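PDB 3PZL: agmatine ureohydrolase from Thermoplasma volcanium GSS1, which probably hydrolyses agmatine to putrescine and urea, using a centre of two manganese ions in each subunit. Local coordinates for residues G122-L134 with Y158-L171. Numbering follows the deposited sequence.
With MN (manganese (II) ion), chain F.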
ATOM      1  N   GLY B 122       1.576 -12.086  19.358  1.00 49.45           N
ATOM      2  CA  GLY B 122       0.913 -12.237  18.113  1.00 50.98           C
ATOM      3  C   GLY B 122      -0.432 -12.845  18.486  1.00 52.00           C
ATOM      4  O   GLY B 122      -1.329 -12.121  18.986  1.00 52.01           O
ATOM      5  N   GLU B 123      -0.567 -14.159  18.273  1.00 52.34           N
ATOM      6  CA  GLU B 123      -1.847 -14.871  18.464  1.00 53.50           C
ATOM      7  C   GLU B 123      -2.368 -14.825  19.877  1.00 53.61           C
ATOM      8  O   GLU B 123      -1.651 -14.429  20.799  1.00 53.83           O
ATOM      9  CB  GLU B 123      -1.720 -16.341  18.138  1.00 54.45           C
ATOM     10  CG  GLU B 123      -1.527 -16.645  16.732  1.00 55.82           C
ATOM     11  CD  GLU B 123      -1.469 -18.112  16.502  1.00 59.29           C
ATOM     12  OE1 GLU B 123      -1.431 -18.888  17.490  1.00 57.83           O
ATOM     13  OE2 GLU B 123      -1.461 -18.486  15.316  1.00 63.17           O
ATOM     14  N   HIS B 124      -3.619 -15.258  20.023  1.00 53.41           N
ATOM     15  CA  HIS B 124      -4.307 -15.267  21.308  1.00 54.27           C
ATOM     16  C   HIS B 124      -3.970 -16.517  22.107  1.00 55.36           C
ATOM     17  O   HIS B 124      -4.190 -16.565  23.312  1.00 56.41           O
ATOM     18  CB  HIS B 124      -5.826 -15.162  21.130  1.00 53.31           C
ATOM     19  CG  HIS B 124      -6.531 -14.624  22.327  1.00 51.93           C
ATOM     20  ND1 HIS B 124      -7.879 -14.275  22.300  1.00 51.76           N
ATOM     21  CD2 HIS B 124      -6.072 -14.356  23.583  1.00 48.78           C
ATOM     22  CE1 HIS B 124      -8.221 -13.838  23.503  1.00 51.98           C
ATOM     23  NE2 HIS B 124      -7.149 -13.889  24.300  1.00 49.88           N
ATOM     24  N   SER B 125      -3.421 -17.525  21.453  1.00 55.63           N
ATOM     25  CA  SER B 125      -3.192 -18.764  22.152  1.00 56.69           C
ATOM     26  C   SER B 125      -2.053 -18.658  23.145  1.00 56.28           C
ATOM     27  O   SER B 125      -1.908 -19.528  23.987  1.00 57.98           O
ATOM     28  CB  SER B 125      -2.937 -19.897  21.181  1.00 57.28           C
ATOM     29  OG  SER B 125      -1.818 -19.591  20.363  1.00 60.71           O
ATOM     30  N   ILE B 126      -1.255 -17.601  23.086  1.00 54.64           N
ATOM     31  CA  ILE B 126      -0.240 -17.421  24.105  1.00 53.89           C
ATOM     32  C   ILE B 126      -0.827 -17.183  25.494  1.00 54.15           C
ATOM     33  O   ILE B 126      -0.158 -17.433  26.497  1.00 54.81           O
ATOM     34  CB  ILE B 126       0.707 -16.311  23.748  1.00 53.35           C
ATOM     35  CG1 ILE B 126      -0.027 -14.979  23.608  1.00 52.40           C
ATOM     36  CG2 ILE B 126       1.417 -16.649  22.453  1.00 54.69           C
ATOM     37  CD1 ILE B 126       0.879 -13.783  23.401  1.00 49.00           C
ATOM     38  N   THR B 127      -2.069 -16.684  25.529  1.00 53.69           N
ATOM     39  CA  THR B 127      -2.830 -16.402  26.761  1.00 53.28           C
ATOM     40  C   THR B 127      -3.034 -17.648  27.617  1.00 53.86           C
ATOM     41  O   THR B 127      -2.921 -17.593  28.822  1.00 54.05           O
ATOM     42  CB  THR B 127      -4.186 -15.725  26.426  1.00 52.18           C
ATOM     43  OG1 THR B 127      -3.931 -14.399  25.994  1.00 51.47           O
ATOM     44  CG2 THR B 127      -5.076 -15.614  27.604  1.00 52.23           C
ATOM     45  N   VAL B 128      -3.310 -18.770  26.977  1.00 54.56           N
ATOM     46  CA  VAL B 128      -3.433 -20.041  27.666  1.00 55.96           C
ATOM     47  C   VAL B 128      -2.295 -20.199  28.696  1.00 57.11           C
ATOM     48  O   VAL B 128      -2.534 -20.522  29.866  1.00 57.92           O
ATOM     49  CB  VAL B 128      -3.467 -21.222  26.658  1.00 56.22           C
ATOM     50  CG1 VAL B 128      -3.495 -22.558  27.355  1.00 55.57           C
ATOM     51  CG2 VAL B 128      -4.661 -21.084  25.714  1.00 56.49           C
ATOM     52  N   GLY B 129      -1.066 -19.934  28.264  1.00 57.07           N
ATOM     53  CA  GLY B 129       0.091 -20.049  29.119  1.00 57.79           C
ATOM     54  C   GLY B 129      -0.164 -19.303  30.392  1.00 58.58           C
ATOM     55  O   GLY B 129      -0.239 -19.897  31.465  1.00 60.26           O
ATOM     56  N   ALA B 130      -0.340 -18.000  30.265  1.00 58.16           N
ATOM     57  CA  ALA B 130      -0.575 -17.132  31.396  1.00 58.36           C
ATOM     58  C   ALA B 130      -1.713 -17.639  32.310  1.00 59.32           C
ATOM     59  O   ALA B 130      -1.607 -17.545  33.532  1.00 59.88           O
ATOM     60  CB  ALA B 130      -0.823 -15.715  30.911  1.00 57.43           C
ATOM     61  N   VAL B 131      -2.763 -18.224  31.732  1.00 59.99           N
ATOM     62  CA  VAL B 131      -3.897 -18.721  32.529  1.00 60.93           C
ATOM     63  C   VAL B 131      -3.537 -19.918  33.424  1.00 62.14           C
ATOM     64  O   VAL B 131      -4.160 -20.119  34.448  1.00 63.04           O
ATOM     65  CB  VAL B 131      -5.110 -19.095  31.662  1.00 60.73           C
ATOM     66  CG1 VAL B 131      -6.322 -19.395  32.548  1.00 61.68           C
ATOM     67  CG2 VAL B 131      -5.445 -17.976  30.688  1.00 59.34           C
ATOM     68  N   ARG B 132      -2.532 -20.703  33.034  1.00 62.74           N
ATOM     69  CA  ARG B 132      -2.081 -21.843  33.836  1.00 63.38           C
ATOM     70  C   ARG B 132      -1.442 -21.334  35.115  1.00 63.69           C
ATOM     71  O   ARG B 132      -1.382 -22.058  36.100  1.00 64.54           O
ATOM     72  CB  ARG B 132      -1.043 -22.698  33.091  1.00 63.53           C
ATOM     73  CG  ARG B 132      -1.567 -23.564  31.958  1.00 62.83           C
ATOM     74  CD  ARG B 132      -0.398 -24.194  31.209  1.00 63.59           C
ATOM     75  NE  ARG B 132      -0.800 -24.966  30.032  1.00 63.83           N
ATOM     76  CZ  ARG B 132       0.045 -25.570  29.198  1.00 62.87           C
ATOM     77  NH1 ARG B 132       1.358 -25.520  29.398  1.00 62.89           N
ATOM     78  NH2 ARG B 132      -0.431 -26.222  28.157  1.00 61.51           N
ATOM     79  N   ALA B 133      -0.958 -20.096  35.092  1.00 62.97           N
ATOM     80  CA  ALA B 133      -0.222 -19.566  36.216  1.00 63.45           C
ATOM     81  C   ALA B 133      -1.098 -18.917  37.313  1.00 63.76           C
ATOM     82  O   ALA B 133      -0.631 -18.616  38.427  1.00 64.15           O
ATOM     83  CB  ALA B 133       0.852 -18.651  35.724  1.00 62.47           C
ATOM     84  N   LEU B 134      -2.381 -18.745  37.002  1.00 64.13           N
ATOM     85  CA  LEU B 134      -3.318 -18.027  37.878  1.00 64.48           C
ATOM     86  C   LEU B 134      -3.652 -18.713  39.203  1.00 65.83           C
ATOM     87  O   LEU B 134      -3.987 -19.895  39.239  1.00 66.30           O
ATOM     88  CB  LEU B 134      -4.620 -17.718  37.127  1.00 63.52           C
ATOM     89  CG  LEU B 134      -4.496 -16.894  35.841  1.00 63.06           C
ATOM     90  CD1 LEU B 134      -5.873 -16.613  35.307  1.00 61.26           C
ATOM     91  CD2 LEU B 134      -3.708 -15.578  36.034  1.00 60.46           C
ATOM     92  N   TYR B 158      -4.688 -26.434  21.195  1.00 73.30           N
ATOM     93  CA  TYR B 158      -4.127 -25.132  21.490  1.00 71.98           C
ATOM     94  C   TYR B 158      -4.154 -24.154  20.295  1.00 70.13           C
ATOM     95  O   TYR B 158      -3.525 -23.107  20.347  1.00 69.31           O
ATOM     96  CB  TYR B 158      -2.723 -25.271  22.086  1.00 72.29           C
ATOM     97  CG  TYR B 158      -2.689 -26.125  23.332  1.00 74.29           C
ATOM     98  CD1 TYR B 158      -3.384 -25.746  24.487  1.00 75.09           C
ATOM     99  CD2 TYR B 158      -1.958 -27.322  23.363  1.00 75.61           C
ATOM    100  CE1 TYR B 158      -3.354 -26.546  25.636  1.00 75.58           C
ATOM    101  CE2 TYR B 158      -1.927 -28.127  24.506  1.00 75.81           C
ATOM    102  CZ  TYR B 158      -2.626 -27.730  25.636  1.00 76.29           C
ATOM    103  OH  TYR B 158      -2.593 -28.512  26.770  1.00 76.35           O
ATOM    104  N   ASN B 159      -4.902 -24.496  19.246  1.00 69.11           N
ATOM    105  CA  ASN B 159      -5.256 -23.540  18.193  1.00 67.71           C
ATOM    106  C   ASN B 159      -5.928 -22.285  18.754  1.00 66.89           C
ATOM    107  O   ASN B 159      -6.773 -22.398  19.649  1.00 67.08           O
ATOM    108  CB  ASN B 159      -6.197 -24.194  17.188  1.00 67.69           C
ATOM    109  CG  ASN B 159      -6.645 -23.240  16.103  1.00 66.61           C
ATOM    110  OD1 ASN B 159      -6.096 -23.257  14.999  1.00 68.32           O
ATOM    111  ND2 ASN B 159      -7.640 -22.407  16.405  1.00 64.76           N
ATOM    112  N   HIS B 160      -5.587 -21.113  18.193  1.00 65.64           N
ATOM    113  CA  HIS B 160      -6.006 -19.804  18.739  1.00 65.02           C
ATOM    114  C   HIS B 160      -7.517 -19.509  18.692  1.00 64.78           C
ATOM    115  O   HIS B 160      -7.968 -18.432  19.107  1.00 64.94           O
ATOM    116  CB  HIS B 160      -5.200 -18.655  18.106  1.00 64.31           C
ATOM    117  CG  HIS B 160      -5.704 -18.222  16.759  1.00 64.58           C
ATOM    118  ND1 HIS B 160      -5.993 -19.113  15.740  1.00 66.22           N
ATOM    119  CD2 HIS B 160      -5.955 -16.990  16.257  1.00 62.89           C
ATOM    120  CE1 HIS B 160      -6.409 -18.447  14.677  1.00 63.76           C
ATOM    121  NE2 HIS B 160      -6.392 -17.157  14.965  1.00 61.12           N
ATOM    122  N   ALA B 161      -8.289 -20.464  18.188  1.00 64.97           N
ATOM    123  CA  ALA B 161      -9.736 -20.374  18.211  1.00 64.97           C
ATOM    124  C   ALA B 161     -10.330 -21.235  19.340  1.00 65.72           C
ATOM    125  O   ALA B 161     -11.545 -21.458  19.393  1.00 66.39           O
ATOM    126  CB  ALA B 161     -10.285 -20.804  16.865  1.00 64.89           C
ATOM    127  N   CYS B 162      -9.469 -21.715  20.236  1.00 65.88           N
ATOM    128  CA  CYS B 162      -9.869 -22.607  21.311  1.00 66.47           C
ATOM    129  C   CYS B 162      -9.420 -22.063  22.655  1.00 66.60           C
ATOM    130  O   CYS B 162      -9.618 -22.724  23.689  1.00 67.51           O
ATOM    131  CB  CYS B 162      -9.231 -23.975  21.122  1.00 67.17           C
ATOM    132  SG  CYS B 162      -9.542 -24.764  19.560  1.00 67.79           S
ATOM    133  N   VAL B 163      -8.818 -20.868  22.646  1.00 65.56           N
ATOM    134  CA  VAL B 163      -8.265 -20.288  23.870  1.00 65.57           C
ATOM    135  C   VAL B 163      -9.271 -20.293  25.044  1.00 66.33           C
ATOM    136  O   VAL B 163      -8.928 -20.711  26.150  1.00 67.59           O
ATOM    137  CB  VAL B 163      -7.575 -18.908  23.640  1.00 64.01           C
ATOM    138  CG1 VAL B 163      -8.446 -18.020  22.908  1.00 64.29           C
ATOM    139  CG2 VAL B 163      -7.192 -18.243  24.952  1.00 64.00           C
ATOM    140  N   THR B 164     -10.505 -19.866  24.802  1.00 66.14           N
ATOM    141  CA  THR B 164     -11.494 -19.803  25.879  1.00 66.58           C
ATOM    142  C   THR B 164     -11.782 -21.182  26.435  1.00 67.51           C
ATOM    143  O   THR B 164     -11.968 -21.335  27.625  1.00 67.91           O
ATOM    144  CB  THR B 164     -12.821 -19.130  25.449  1.00 66.14           C
ATOM    145  OG1 THR B 164     -12.557 -17.808  24.962  1.00 66.37           O
ATOM    146  CG2 THR B 164     -13.766 -19.021  26.640  1.00 66.20           C
ATOM    147  N   ARG B 165     -11.818 -22.178  25.562  1.00 68.33           N
ATOM    148  CA  ARG B 165     -12.140 -23.522  25.963  1.00 69.62           C
ATOM    149  C   ARG B 165     -11.078 -24.040  26.897  1.00 70.08           C
ATOM    150  O   ARG B 165     -11.377 -24.539  27.974  1.00 70.67           O
ATOM    151  CB  ARG B 165     -12.216 -24.421  24.752  1.00 69.92           C
ATOM    152  CG  ARG B 165     -12.874 -25.741  25.048  1.00 72.38           C
ATOM    153  CD  ARG B 165     -14.348 -25.692  24.742  1.00 73.75           C
ATOM    154  NE  ARG B 165     -15.017 -26.856  25.313  1.00 77.19           N
ATOM    155  CZ  ARG B 165     -16.169 -27.366  24.880  1.00 78.30           C
ATOM    156  NH1 ARG B 165     -16.808 -26.823  23.837  1.00 78.72           N
ATOM    157  NH2 ARG B 165     -16.685 -28.428  25.496  1.00 78.22           N
ATOM    158  N   ARG B 166      -9.831 -23.912  26.470  1.00 70.27           N
ATOM    159  CA  ARG B 166      -8.690 -24.306  27.284  1.00 70.96           C
ATOM    160  C   ARG B 166      -8.640 -23.520  28.598  1.00 70.73           C
ATOM    161  O   ARG B 166      -8.080 -24.005  29.593  1.00 72.00           O
ATOM    162  CB  ARG B 166      -7.396 -24.148  26.478  1.00 70.74           C
ATOM    163  CG  ARG B 166      -6.580 -25.431  26.229  1.00 73.39           C
ATOM    164  CD  ARG B 166      -7.401 -26.704  26.049  1.00 75.82           C
ATOM    165  NE  ARG B 166      -7.910 -26.797  24.691  1.00 76.52           N
ATOM    166  CZ  ARG B 166      -9.142 -27.186  24.375  1.00 76.83           C
ATOM    167  NH1 ARG B 166     -10.019 -27.512  25.328  1.00 77.00           N
ATOM    168  NH2 ARG B 166      -9.500 -27.230  23.099  1.00 75.53           N
ATOM    169  N   ALA B 167      -9.248 -22.333  28.611  1.00 69.42           N
ATOM    170  CA  ALA B 167      -9.308 -21.520  29.826  1.00 69.55           C
ATOM    171  C   ALA B 167     -10.299 -22.092  30.843  1.00 70.18           C
ATOM    172  O   ALA B 167      -9.990 -22.195  32.025  1.00 70.64           O
ATOM    173  CB  ALA B 167      -9.637 -20.080  29.492  1.00 68.51           C
ATOM    174  N   LEU B 168     -11.475 -22.480  30.361  1.00 70.49           N
ATOM    175  CA  LEU B 168     -12.481 -23.140  31.173  1.00 71.31           C
ATOM    176  C   LEU B 168     -11.951 -24.454  31.761  1.00 72.59           C
ATOM    177  O   LEU B 168     -12.190 -24.749  32.936  1.00 73.35           O
ATOM    178  CB  LEU B 168     -13.758 -23.377  30.351  1.00 71.06           C
ATOM    179  CG  LEU B 168     -15.034 -23.840  31.065  1.00 70.90           C
ATOM    180  CD1 LEU B 168     -15.315 -22.978  32.274  1.00 69.90           C
ATOM    181  CD2 LEU B 168     -16.219 -23.811  30.131  1.00 70.05           C
ATOM    182  N   ASP B 169     -11.223 -25.226  30.955  1.00 72.91           N
ATOM    183  CA  ASP B 169     -10.622 -26.469  31.426  1.00 74.17           C
ATOM    184  C   ASP B 169      -9.753 -26.204  32.646  1.00 74.47           C
ATOM    185  O   ASP B 169      -9.675 -27.040  33.548  1.00 75.27           O
ATOM    186  CB  ASP B 169      -9.773 -27.145  30.330  1.00 74.61           C
ATOM    187  CG  ASP B 169     -10.613 -27.839  29.245  1.00 75.19           C
ATOM    188  OD1 ASP B 169     -11.862 -27.935  29.356  1.00 77.31           O
ATOM    189  OD2 ASP B 169     -10.003 -28.291  28.257  1.00 75.35           O
ATOM    190  N   LEU B 170      -9.111 -25.033  32.671  1.00 74.01           N
ATOM    191  CA  LEU B 170      -8.185 -24.692  33.758  1.00 73.83           C
ATOM    192  C   LEU B 170      -8.859 -24.075  34.972  1.00 73.78           C
ATOM    193  O   LEU B 170      -8.474 -24.370  36.104  1.00 74.93           O
ATOM    194  CB  LEU B 170      -7.063 -23.787  33.262  1.00 72.83           C
ATOM    195  CG  LEU B 170      -5.991 -24.508  32.445  1.00 73.33           C
ATOM    196  CD1 LEU B 170      -5.269 -23.576  31.477  1.00 71.57           C
ATOM    197  CD2 LEU B 170      -5.016 -25.202  33.372  1.00 74.21           C
ATOM    198  N   LEU B 171      -9.869 -23.240  34.747  1.00 72.94           N
ATOM    199  CA  LEU B 171     -10.451 -22.450  35.836  1.00 72.57           C
ATOM    200  C   LEU B 171     -11.764 -22.990  36.343  1.00 72.94           C
ATOM    201  O   LEU B 171     -12.051 -22.903  37.527  1.00 73.61           O
ATOM    202  CB  LEU B 171     -10.626 -20.996  35.413  1.00 71.15           C
ATOM    203  CG  LEU B 171      -9.292 -20.387  34.999  1.00 71.01           C
ATOM    204  CD1 LEU B 171      -9.494 -19.054  34.310  1.00 69.74           C
ATOM    205  CD2 LEU B 171      -8.315 -20.297  36.189  1.00 70.72           C
TER
HETATM  206 MN    MN F 314      -9.041 -14.991  20.308  1.00 56.27          MN
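V163, at the start of helix 163-171, packs against H124 and V128 in the buried part of the contact. Its CG1 covers one face of the H124 imidazole with hydrocarbon, 4.0 Å from the ring centroid, in a CH-pi contact. CG1 sits between the backbone N and the carbonyl carbon (chi1 50°), which leaves CG2 directed at V128. V163 CG2 is 3.9 Å from V128 CG2.

H124 ND1 binds a manganese ion at 2.4 Å. D144, D148 and D229 complete that site, part of the two-manganese centre of the arginase family. NE2 is hydrogen-bonded to S227, so both ring nitrogens are held, which should limit rotation of the imidazole.

Next to the site, the S125 hydroxyl donates to E123 OE1, and E123 OE2 is hydrogen-bonded to S48 OG. The backbones are closest here, with the CA atoms of S125 and H160 4.5 Å apart.

Farther along, V131 CG1 meets L171 CD1 at 3.6 Å. The outer side is open to solvent at L170, and R132 and Y158 are only partly buried. There the extended R132 chain runs past L170, with R132 CG 3.7 Å from L170 CD1. The R132 guanidinium has its NH2 near Y158 OH, which lies at its edge, and the guanidinium and phenol planes are 74° apart. R132 NH1 forms a salt bridge with D101.

Helices 126-132 and 163-171 run 11° from parallel, their axes 9.3 Å apart. They pack on one side of the parallel sheet of the alpha/beta fold. In the chain, helix 126-132 lies between strands 116-121 and 138-143, and helix 163-171 precedes strand 176-180. A130 and L134 touch Y225 of strand 223-229, I126 touches V271 of strand 265-271, and helix 96-112 adjoins A130, A133 and Y158.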